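Local coordinates for protein putative sulfatase yidJ (Bacteroides fragilis, PDB 2QZU) that probably acts as a calcium-dependent arylsulfatase, hydrolysing sulfate esters as other members of the sulfatase family do, at residues S117-D122 against T364-M369; F32-Q37 against M82-M87. All coordinates share one frame; numbering follows the deposited sequence.

In the fold
Both contacts lie within the sulfatase domain and meet over one face of its central mixed sheet, with centres about 14 Å apart. Interaction 2 is near the middle of the chain, its centre about 5 Å from the chain's centre; interaction 1 lies further out, at about 18 Å. Helix 361-368 joins them: it meets helix 116-122 in interaction 1, and its Leu365 CD1 packs 4.0 Å from CD2 of Phe32, a residue of interaction 2. Interaction 2 is the one tied to the probable active site, because its helix 76-85 starts at Ser76, which is predicted to mature to 3-oxoalanine but is not modified in this structure.

Interaction 1 (S117-D122 against T364-M369); sequences SDVLKD and TLLSMM
Leu366 reaches out of helix 361-368 to touch two neighbouring residues of helix 116-122, Val119 and Leu120. Its CB still lies back from the other helix, and the first real approach comes at CG, 4.3 Å from Val119 CG1. Rotation at chi1 (-113°) leaves CG off a staggered position, and the two methyls beyond it divide between the partners. CD1 goes to Leu120, lying 4.1 Å from its CD2 and 4.2 Å from its CG; CD2 goes to Val119, 4.1 Å from CG1. Both partner side chains cross that of Leu366 at a slant, with methyl set against methyl.

The two helices lie over the same face of the central mixed sheet of the sulfatase fold. Helix 116-122 covers strand 126-130, where Leu120 touches Met127, while helix 361-368 covers strand 306-311, where Leu365 touches Ile307 and Val309. Strands 222-228 and 29-35 come between these two in the sheet order. The helices meet through side chains alone, with the closest CA atoms, those of Leu120 and Leu366, 8.3 Å apart.

Leu120 also has a second neighbour. Its CG stands anti to the carbonyl carbon (chi1 -69°), and its forked end faces the selenium of the selenomethionine Met369, with CD2 4.4 Å from SE. Met369 in turn rests on Ile307. No hydrogen bond crosses between the segments, and all four residues that touch are buried. Val119 also touches Arg114 and Glu374.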
loop_
_atom_site.group_PDB
_atom_site.type_symbol
_atom_site.label_atom_id
_atom_site.label_comp_id
_atom_site.label_asym_id
_atom_site.label_seq_id
_atom_site.Cartn_x
_atom_site.Cartn_y
_atom_site.Cartn_z
ATOM N N SER A 117 12.038 -23.289 -24.057
ATOM C CA SER A 117 11.375 -22.470 -25.059
ATOM C C SER A 117 12.243 -22.385 -26.317
ATOM O O SER A 117 11.720 -22.313 -27.429
ATOM C CB SER A 117 11.078 -21.073 -24.502
ATOM O OG SER A 117 12.245 -20.456 -23.987
ATOM N N ASP A 118 13.563 -22.411 -26.137
ATOM C CA ASP A 118 14.494 -22.365 -27.273
ATOM C C ASP A 118 14.350 -23.660 -28.063
ATOM O O ASP A 118 14.415 -23.666 -29.293
ATOM C CB ASP A 118 15.949 -22.252 -26.796
ATOM C CG ASP A 118 16.267 -20.902 -26.174
ATOM O OD1 ASP A 118 16.099 -19.871 -26.862
ATOM O OD2 ASP A 118 16.699 -20.876 -25.000
ATOM N N VAL A 119 14.172 -24.758 -27.337
ATOM C CA VAL A 119 14.012 -26.070 -27.949
ATOM C C VAL A 119 12.728 -26.117 -28.787
ATOM O O VAL A 119 12.759 -26.501 -29.959
ATOM C CB VAL A 119 13.972 -27.179 -26.873
ATOM C CG1 VAL A 119 13.610 -28.518 -27.506
ATOM C CG2 VAL A 119 15.328 -27.274 -26.177
ATOM N N LEU A 120 11.606 -25.720 -28.195
ATOM C CA LEU A 120 10.341 -25.739 -28.921
ATOM C C LEU A 120 10.362 -24.806 -30.128
ATOM O O LEU A 120 9.773 -25.117 -31.165
ATOM C CB LEU A 120 9.181 -25.383 -27.988
ATOM C CG LEU A 120 8.880 -26.439 -26.923
ATOM C CD1 LEU A 120 7.722 -25.970 -26.054
ATOM C CD2 LEU A 120 8.535 -27.767 -27.592
ATOM N N LYS A 121 11.042 -23.668 -29.998
ATOM C CA LYS A 121 11.133 -22.741 -31.116
ATOM C C LYS A 121 11.885 -23.439 -32.246
ATOM O O LYS A 121 11.509 -23.334 -33.414
ATOM C CB LYS A 121 11.894 -21.472 -30.731
ATOM C CG LYS A 121 11.897 -20.434 -31.852
ATOM C CD LYS A 121 12.959 -19.374 -31.642
ATOM C CE LYS A 121 12.715 -18.175 -32.545
ATOM N NZ LYS A 121 12.626 -18.559 -33.981
ATOM N N ASP A 122 12.955 -24.147 -31.896
ATOM C CA ASP A 122 13.738 -24.859 -32.900
ATOM C C ASP A 122 12.943 -25.994 -33.534
ATOM O O ASP A 122 13.211 -26.386 -34.670
ATOM C CB ASP A 122 15.032 -25.414 -32.292
ATOM C CG ASP A 122 16.073 -24.333 -32.051
ATOM O OD1 ASP A 122 16.064 -23.325 -32.789
ATOM O OD2 ASP A 122 16.911 -24.498 -31.139
ATOM N N THR A 364 10.266 -32.995 -18.137
ATOM C CA THR A 364 8.996 -33.715 -18.116
ATOM C C THR A 364 8.096 -33.367 -19.300
ATOM O O THR A 364 7.635 -34.259 -20.014
ATOM C CB THR A 364 8.239 -33.457 -16.792
ATOM O OG1 THR A 364 9.059 -33.875 -15.691
ATOM C CG2 THR A 364 6.924 -34.237 -16.754
ATOM N N LEU A 365 7.850 -32.077 -19.523
ATOM C CA LEU A 365 6.991 -31.665 -20.631
ATOM C C LEU A 365 7.612 -31.989 -21.989
ATOM O O LEU A 365 6.941 -32.510 -22.876
ATOM C CB LEU A 365 6.684 -30.166 -20.541
ATOM C CG LEU A 365 5.762 -29.743 -19.387
ATOM C CD1 LEU A 365 5.751 -28.223 -19.260
ATOM C CD2 LEU A 365 4.352 -30.268 -19.641
ATOM N N LEU A 366 8.897 -31.693 -22.147
ATOM C CA LEU A 366 9.568 -31.962 -23.414
ATOM C C LEU A 366 9.471 -33.434 -23.814
ATOM O O LEU A 366 9.208 -33.744 -24.974
ATOM C CB LEU A 366 11.034 -31.531 -23.336
ATOM C CG LEU A 366 11.473 -30.353 -24.214
ATOM C CD1 LEU A 366 10.388 -29.298 -24.291
ATOM C CD2 LEU A 366 12.769 -29.771 -23.660
ATOM N N SER A 367 9.691 -34.337 -22.861
ATOM C CA SER A 367 9.603 -35.767 -23.156
ATOM C C SER A 367 8.151 -36.140 -23.468
ATOM O O SER A 367 7.891 -36.908 -24.391
ATOM C CB SER A 367 10.118 -36.604 -21.976
ATOM O OG SER A 367 11.531 -36.523 -21.866
HETATM N N MSE A 368 7.209 -35.594 -22.704
HETATM C CA MSE A 368 5.794 -35.878 -22.940
HETATM C C MSE A 368 5.385 -35.420 -24.337
HETATM O O MSE A 368 4.539 -36.037 -24.983
HETATM C CB MSE A 368 4.912 -35.151 -21.915
HETATM C CG MSE A 368 4.932 -35.726 -20.512
HETATM SE SE MSE A 368 3.924 -34.580 -19.306
HETATM C CE MSE A 368 2.140 -34.972 -19.956
HETATM N N MSE A 369 5.999 -34.334 -24.798
HETATM C CA MSE A 369 5.681 -33.759 -26.100
HETATM C C MSE A 369 6.343 -34.437 -27.291
HETATM O O MSE A 369 6.038 -34.105 -28.436
HETATM C CB MSE A 369 6.027 -32.270 -26.089
HETATM C CG MSE A 369 5.136 -31.470 -25.159
HETATM SE SE MSE A 369 5.754 -29.685 -24.803
HETATM C CE MSE A 369 4.677 -29.359 -23.229
#

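Interaction 2 (F32-Q37 against M82-M87)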
loop_
_atom_site.group_PDB
_atom_site.type_symbol
_atom_site.label_atom_id
_atom_site.label_comp_id
_atom_site.label_asym_id
_atom_site.label_seq_id
_atom_site.Cartn_x
_atom_site.Cartn_y
_atom_site.Cartn_z
ATOM N N PHE A 32 0.947 -23.150 -20.843
ATOM C CA PHE A 32 1.499 -23.164 -19.499
ATOM C C PHE A 32 0.994 -21.944 -18.748
ATOM O O PHE A 32 1.385 -20.809 -19.042
ATOM C CB PHE A 32 3.027 -23.149 -19.607
ATOM C CG PHE A 32 3.745 -23.429 -18.318
ATOM C CD1 PHE A 32 3.813 -22.470 -17.312
ATOM C CD2 PHE A 32 4.405 -24.640 -18.138
ATOM C CE1 PHE A 32 4.538 -22.717 -16.138
ATOM C CE2 PHE A 32 5.128 -24.896 -16.976
ATOM C CZ PHE A 32 5.197 -23.931 -15.977
ATOM N N ILE A 33 0.110 -22.182 -17.789
ATOM C CA ILE A 33 -0.462 -21.102 -17.003
ATOM C C ILE A 33 0.058 -21.147 -15.579
ATOM O O ILE A 33 0.105 -22.208 -14.958
ATOM C CB ILE A 33 -2.001 -21.201 -16.958
ATOM C CG1 ILE A 33 -2.562 -21.215 -18.381
ATOM C CG2 ILE A 33 -2.576 -20.013 -16.182
ATOM C CD1 ILE A 33 -4.055 -21.433 -18.440
HETATM N N MSE A 34 0.468 -19.996 -15.067
HETATM C CA MSE A 34 0.945 -19.936 -13.699
HETATM C C MSE A 34 0.501 -18.631 -13.071
HETATM O O MSE A 34 0.349 -17.616 -13.747
HETATM C CB MSE A 34 2.471 -20.077 -13.635
HETATM C CG MSE A 34 3.260 -18.982 -14.318
HETATM SE SE MSE A 34 5.175 -19.277 -14.128
HETATM C CE MSE A 34 5.719 -19.018 -15.967
ATOM N N ALA A 35 0.253 -18.686 -11.771
ATOM C CA ALA A 35 -0.168 -17.525 -11.013
ATOM C C ALA A 35 0.861 -17.442 -9.903
ATOM O O ALA A 35 1.111 -18.423 -9.206
ATOM C CB ALA A 35 -1.564 -17.742 -10.440
ATOM N N ASP A 36 1.467 -16.273 -9.750
ATOM C CA ASP A 36 2.499 -16.087 -8.749
ATOM C C ASP A 36 1.996 -16.153 -7.302
ATOM O O ASP A 36 0.910 -15.670 -6.979
ATOM C CB ASP A 36 3.201 -14.746 -9.017
ATOM C CG ASP A 36 4.485 -14.586 -8.237
ATOM O OD1 ASP A 36 4.416 -14.395 -7.005
ATOM O OD2 ASP A 36 5.567 -14.658 -8.859
ATOM N N GLN A 37 2.792 -16.783 -6.440
ATOM C CA GLN A 37 2.483 -16.868 -5.016
ATOM C C GLN A 37 1.167 -17.573 -4.685
ATOM O O GLN A 37 0.464 -17.185 -3.748
ATOM C CB GLN A 37 2.488 -15.450 -4.443
ATOM C CG GLN A 37 2.649 -15.350 -2.941
ATOM C CD GLN A 37 3.340 -14.059 -2.551
ATOM O OE1 GLN A 37 4.496 -13.831 -2.917
ATOM N NE2 GLN A 37 2.641 -13.207 -1.814
HETATM N N MSE A 82 14.892 -21.809 -12.596
HETATM C CA MSE A 82 14.995 -23.261 -12.585
HETATM C C MSE A 82 14.047 -23.834 -13.630
HETATM O O MSE A 82 14.386 -24.779 -14.340
HETATM C CB MSE A 82 14.638 -23.804 -11.198
HETATM C CG MSE A 82 15.798 -23.774 -10.223
HETATM SE SE MSE A 82 15.246 -23.709 -8.365
HETATM C CE MSE A 82 16.243 -22.144 -7.854
ATOM N N LEU A 83 12.855 -23.256 -13.722
ATOM C CA LEU A 83 11.871 -23.717 -14.692
ATOM C C LEU A 83 12.389 -23.577 -16.120
ATOM O O LEU A 83 12.330 -24.518 -16.907
ATOM C CB LEU A 83 10.572 -22.920 -14.561
ATOM C CG LEU A 83 9.563 -23.151 -15.692
ATOM C CD1 LEU A 83 9.084 -24.599 -15.666
ATOM C CD2 LEU A 83 8.392 -22.197 -15.533
HETATM N N MSE A 84 12.908 -22.403 -16.452
HETATM C CA MSE A 84 13.391 -22.163 -17.804
HETATM C C MSE A 84 14.645 -22.940 -18.212
HETATM O O MSE A 84 14.752 -23.379 -19.358
HETATM C CB MSE A 84 13.622 -20.667 -18.024
HETATM C CG MSE A 84 12.388 -19.792 -17.810
HETATM SE SE MSE A 84 10.777 -20.417 -18.714
HETATM C CE MSE A 84 9.474 -19.589 -17.540
ATOM N N THR A 85 15.578 -23.123 -17.280
ATOM C CA THR A 85 16.831 -23.821 -17.573
ATOM C C THR A 85 16.865 -25.308 -17.228
ATOM O O THR A 85 17.692 -26.052 -17.764
ATOM C CB THR A 85 18.017 -23.181 -16.823
ATOM O OG1 THR A 85 17.847 -23.365 -15.413
ATOM C CG2 THR A 85 18.111 -21.696 -17.126
ATOM N N GLY A 86 15.993 -25.734 -16.323
ATOM C CA GLY A 86 15.991 -27.129 -15.914
ATOM C C GLY A 86 17.204 -27.437 -15.046
ATOM O O GLY A 86 17.576 -28.598 -14.868
HETATM N N MSE A 87 17.823 -26.391 -14.505
HETATM C CA MSE A 87 18.998 -26.542 -13.651
HETATM C C MSE A 87 18.702 -26.027 -12.253
HETATM O O MSE A 87 17.852 -25.156 -12.072
HETATM C CB MSE A 87 20.185 -25.761 -14.225
HETATM C CG MSE A 87 20.591 -26.184 -15.633
HETATM SE SE MSE A 87 22.125 -25.187 -16.293
HETATM C CE MSE A 87 21.230 -23.976 -17.504
#
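The Phe32 ring meets Leu83 at its far end and obliquely, taking both leucine methyls: CZ lies 3.7 Å from Leu83 CD2 and 4.0 Å from Leu83 CD1. Around the same ring gather Leu361 and Leu365 of helix 361-368, with Val225 and Thr311 of the two flanking strands. Phe32 reaches Leu83 because its CG is anti to the backbone N (chi1 -169°), and the two side chains approach from opposite directions.

This is a strand-to-helix contact in the alkaline phosphatase-like core of a sulfatase: strand 29-35, inside the central sheet, packs against helix 76-85, whose first residue, Ser76, is the predicted site of 3-oxoalanine. Just past the strand, Asp36 forms salt bridges with Arg80 of that same helix and with Lys132.

Two residues on from Phe32, selenomethionine Met34 bends at its last torsion and sends CE tip to tip toward CE of selenomethionine Met84, 4.1 Å away, and toward Leu83 CD2 at 4.2 Å. The helix ends at Thr85, and Gly86, the first residue beyond it, takes positive phi; Thr85 OG1 accepts a hydrogen bond from Met87 N at 3.2 Å in an ST turn.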